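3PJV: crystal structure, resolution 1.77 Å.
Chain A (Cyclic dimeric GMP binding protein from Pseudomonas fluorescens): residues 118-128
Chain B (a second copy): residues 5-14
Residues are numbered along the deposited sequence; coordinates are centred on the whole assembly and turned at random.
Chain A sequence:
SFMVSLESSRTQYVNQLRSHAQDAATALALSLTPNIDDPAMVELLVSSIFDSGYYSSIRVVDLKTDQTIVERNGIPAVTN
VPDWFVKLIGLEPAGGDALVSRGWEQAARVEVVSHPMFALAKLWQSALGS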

# COMPACT_ATOMS: atom_id res chain seq x y z
N PHE A 118 7.47 -4.09 -0.96
CA PHE A 118 6.79 -5.34 -0.64
C PHE A 118 6.97 -6.35 -1.76
O PHE A 118 7.15 -7.55 -1.51
N ALA A 119 6.89 -5.88 -2.99
CA ALA A 119 7.13 -6.75 -4.14
C ALA A 119 8.54 -7.36 -4.08
O ALA A 119 8.72 -8.57 -4.25
N LEU A 120 9.54 -6.52 -3.83
CA LEU A 120 10.92 -7.01 -3.74
C LEU A 120 11.09 -8.00 -2.60
O LEU A 120 11.80 -9.01 -2.74
N ALA A 121 10.45 -7.73 -1.46
CA ALA A 121 10.52 -8.64 -0.32
C ALA A 121 9.98 -10.01 -0.70
O ALA A 121 10.58 -11.03 -0.37
N LYS A 122 8.85 -10.04 -1.39
CA LYS A 122 8.25 -11.31 -1.80
C LYS A 122 9.12 -12.07 -2.81
O LYS A 122 9.26 -13.30 -2.74
N LEU A 123 9.72 -11.33 -3.74
CA LEU A 123 10.59 -11.94 -4.74
C LEU A 123 11.82 -12.56 -4.08
O LEU A 123 12.24 -13.66 -4.44
N TRP A 124 12.37 -11.84 -3.11
CA TRP A 124 13.51 -12.34 -2.34
C TRP A 124 13.16 -13.60 -1.55
O TRP A 124 13.91 -14.58 -1.59
N GLN A 125 12.03 -13.59 -0.84
CA GLN A 125 11.59 -14.79 -0.12
C GLN A 125 11.50 -15.99 -1.07
O GLN A 125 11.92 -17.09 -0.72
N SER A 126 10.96 -15.76 -2.27
CA SER A 126 10.83 -16.82 -3.26
C SER A 126 12.20 -17.28 -3.76
O SER A 126 12.40 -18.47 -4.03
N ALA A 127 13.12 -16.34 -3.90
CA ALA A 127 14.48 -16.64 -4.32
C ALA A 127 15.21 -17.53 -3.31
O ALA A 127 16.00 -18.40 -3.69
N LEU A 128 14.96 -17.28 -2.03
CA LEU A 128 15.58 -18.03 -0.95
C LEU A 128 14.98 -19.43 -0.83
O LEU A 128 15.56 -20.30 -0.19
N SER B 5 12.40 -18.64 -13.54
CA SER B 5 11.39 -19.26 -12.70
C SER B 5 10.52 -18.22 -12.00
O SER B 5 9.40 -18.51 -11.60
N LEU B 6 11.05 -17.01 -11.86
CA LEU B 6 10.33 -15.94 -11.18
C LEU B 6 9.66 -14.98 -12.17
O LEU B 6 9.06 -13.99 -11.77
N GLU B 7 9.76 -15.30 -13.46
CA GLU B 7 9.16 -14.48 -14.50
C GLU B 7 7.67 -14.21 -14.27
O GLU B 7 7.20 -13.08 -14.40
N SER B 8 6.92 -15.26 -13.94
CA SER B 8 5.48 -15.10 -13.75
C SER B 8 5.16 -14.30 -12.49
O SER B 8 4.26 -13.47 -12.49
N SER B 9 5.92 -14.54 -11.42
CA SER B 9 5.81 -13.74 -10.20
C SER B 9 6.10 -12.28 -10.48
O SER B 9 5.44 -11.40 -9.94
N ARG B 10 7.10 -12.02 -11.32
CA ARG B 10 7.49 -10.66 -11.64
C ARG B 10 6.40 -9.89 -12.38
O ARG B 10 6.08 -8.76 -12.03
N THR B 11 5.82 -10.50 -13.41
CA THR B 11 4.80 -9.78 -14.17
C THR B 11 3.57 -9.52 -13.29
O THR B 11 2.95 -8.47 -13.40
N GLN B 12 3.25 -10.47 -12.42
CA GLN B 12 2.14 -10.28 -11.50
C GLN B 12 2.35 -9.11 -10.55
O GLN B 12 1.44 -8.30 -10.33
N TYR B 13 3.54 -9.00 -9.97
CA TYR B 13 3.83 -7.91 -9.05
C TYR B 13 3.86 -6.57 -9.79
O TYR B 13 3.39 -5.55 -9.29
N VAL B 14 4.43 -6.58 -10.99
CA VAL B 14 4.42 -5.38 -11.82
C VAL B 14 3.00 -4.94 -12.14
O VAL B 14 2.69 -3.75 -12.11

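No direct hydrogen bond joins the two stretches; their polar link is a single water. Water 1 lies 2.6 Å from Ser A126 OG and 2.7 Å from Tyr B13 OH, and it also donates a weak hydrogen bond to Lys A122 O (3.3 Å) and makes another weak one with Ser B9 OG (3.4 Å). Both serines carry m rotamers.

Around this water the nearly antiparallel helices, at 167°, pack through apolar side chains. Tyr B13 points toward chain A with chi1 m and has the largest covered area in the contact. Its CB sits 4.0 Å from Ala A119 CB, and the CA atoms of the same two residues are 6.0 Å apart. Leu A123 (m, t) starts sideways, but its end comes nearer: its CG meets Tyr B13 CE2 at 3.5 Å, at the ring edge, while its CD2 reaches Ser B9 CB at 4.1 Å. Lys A122 (m, t, p, t) points toward chain B and lays its aliphatic chain near the phenol, CE lying 3.5 Å from Tyr B13 OH.

Just before the chain B helix, Leu B6 (m, t) also points inward. Its two methyls divide their neighbours: CD2 touches Ser A126 CB at 3.7 Å, whereas CD1 approaches Ala A127 CB at 4.5 Å.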

# COMPACT_ATOMS: atom_id res chain seq x y z
CB PHE A 118 5.30 -5.10 -0.36
CG PHE A 118 5.04 -4.19 0.82
CD1 PHE A 118 4.96 -4.70 2.11
CD2 PHE A 118 4.91 -2.82 0.63
CE1 PHE A 118 4.73 -3.86 3.19
CE2 PHE A 118 4.69 -1.97 1.71
CZ PHE A 118 4.60 -2.50 2.99
CB ALA A 119 6.94 -5.96 -5.43
CB LEU A 120 11.89 -5.84 -3.59
CG LEU A 120 12.04 -5.02 -4.87
CD1 LEU A 120 12.65 -3.66 -4.57
CD2 LEU A 120 12.87 -5.80 -5.89
CB ALA A 121 9.79 -8.09 0.89
CB LYS A 122 6.85 -11.07 -2.36
CG LYS A 122 5.85 -10.68 -1.29
CD LYS A 122 4.59 -10.09 -1.90
CE LYS A 122 3.96 -11.02 -2.92
NZ LYS A 122 2.71 -10.41 -3.46
CB LEU A 123 11.01 -10.90 -5.79
CG LEU A 123 9.93 -10.57 -6.82
CD1 LEU A 123 10.31 -9.32 -7.58
CD2 LEU A 123 9.70 -11.74 -7.75
CB TRP A 124 14.04 -11.23 -1.42
CG TRP A 124 15.17 -11.65 -0.53
CD1 TRP A 124 15.12 -11.82 0.82
CD2 TRP A 124 16.52 -11.93 -0.92
NE1 TRP A 124 16.36 -12.20 1.30
CE2 TRP A 124 17.24 -12.27 0.24
CE3 TRP A 124 17.19 -11.93 -2.15
CZ2 TRP A 124 18.59 -12.61 0.22
CZ3 TRP A 124 18.53 -12.27 -2.17
CH2 TRP A 124 19.21 -12.60 -1.00
CB GLN A 125 10.26 -14.56 0.58
CG GLN A 125 10.35 -13.52 1.67
CD GLN A 125 9.00 -12.95 2.04
OE1 GLN A 125 7.95 -13.49 1.66
NE2 GLN A 125 9.00 -11.85 2.79
CB SER A 126 10.00 -16.35 -4.46
OG SER A 126 8.64 -16.24 -4.12
CB ALA A 127 15.27 -15.35 -4.54
CB LEU A 128 15.40 -17.30 0.38
CG LEU A 128 16.08 -15.95 0.58
CD1 LEU A 128 15.48 -15.23 1.79
CD2 LEU A 128 17.57 -16.12 0.75
CB SER B 5 12.08 -20.15 -11.67
OG SER B 5 13.16 -19.46 -11.07
CB LEU B 6 11.27 -15.17 -10.25
CG LEU B 6 11.81 -15.95 -9.04
CD1 LEU B 6 12.87 -15.15 -8.30
CD2 LEU B 6 10.68 -16.35 -8.10
CB GLU B 7 9.36 -15.15 -15.87
CG GLU B 7 10.22 -14.36 -16.84
CD GLU B 7 9.49 -13.17 -17.44
OE1 GLU B 7 8.76 -12.48 -16.70
OE2 GLU B 7 9.65 -12.93 -18.65
CB SER B 8 4.77 -16.46 -13.73
OG SER B 8 5.27 -17.28 -12.70
CB SER B 9 6.79 -14.24 -9.13
OG SER B 9 6.24 -15.31 -8.39
CB ARG B 10 8.77 -10.64 -12.49
CG ARG B 10 9.03 -9.28 -13.12
CD ARG B 10 9.87 -9.39 -14.38
NE ARG B 10 11.18 -9.97 -14.09
CZ ARG B 10 12.25 -9.26 -13.75
NH1 ARG B 10 12.17 -7.93 -13.65
NH2 ARG B 10 13.40 -9.87 -13.51
CB THR B 11 4.43 -10.49 -15.48
OG1 THR B 11 4.91 -11.84 -15.45
CG2 THR B 11 5.07 -9.78 -16.66
CB GLN B 12 1.88 -11.56 -10.69
CG GLN B 12 1.30 -11.27 -9.31
CD GLN B 12 0.80 -12.50 -8.60
OE1 GLN B 12 0.79 -13.60 -9.16
NE2 GLN B 12 0.39 -12.34 -7.35
CB TYR B 13 5.14 -8.14 -8.30
CG TYR B 13 5.20 -9.43 -7.53
CD1 TYR B 13 4.06 -10.18 -7.28
CD2 TYR B 13 6.41 -9.91 -7.05
CE1 TYR B 13 4.12 -11.37 -6.58
CE2 TYR B 13 6.49 -11.09 -6.35
CZ TYR B 13 5.34 -11.82 -6.11
OH TYR B 13 5.43 -13.00 -5.42
CB VAL B 14 5.20 -5.61 -13.13
CG1 VAL B 14 4.87 -4.52 -14.13
CG2 VAL B 14 6.68 -5.64 -12.84
O HOH W 1 7.80 -14.25 -5.57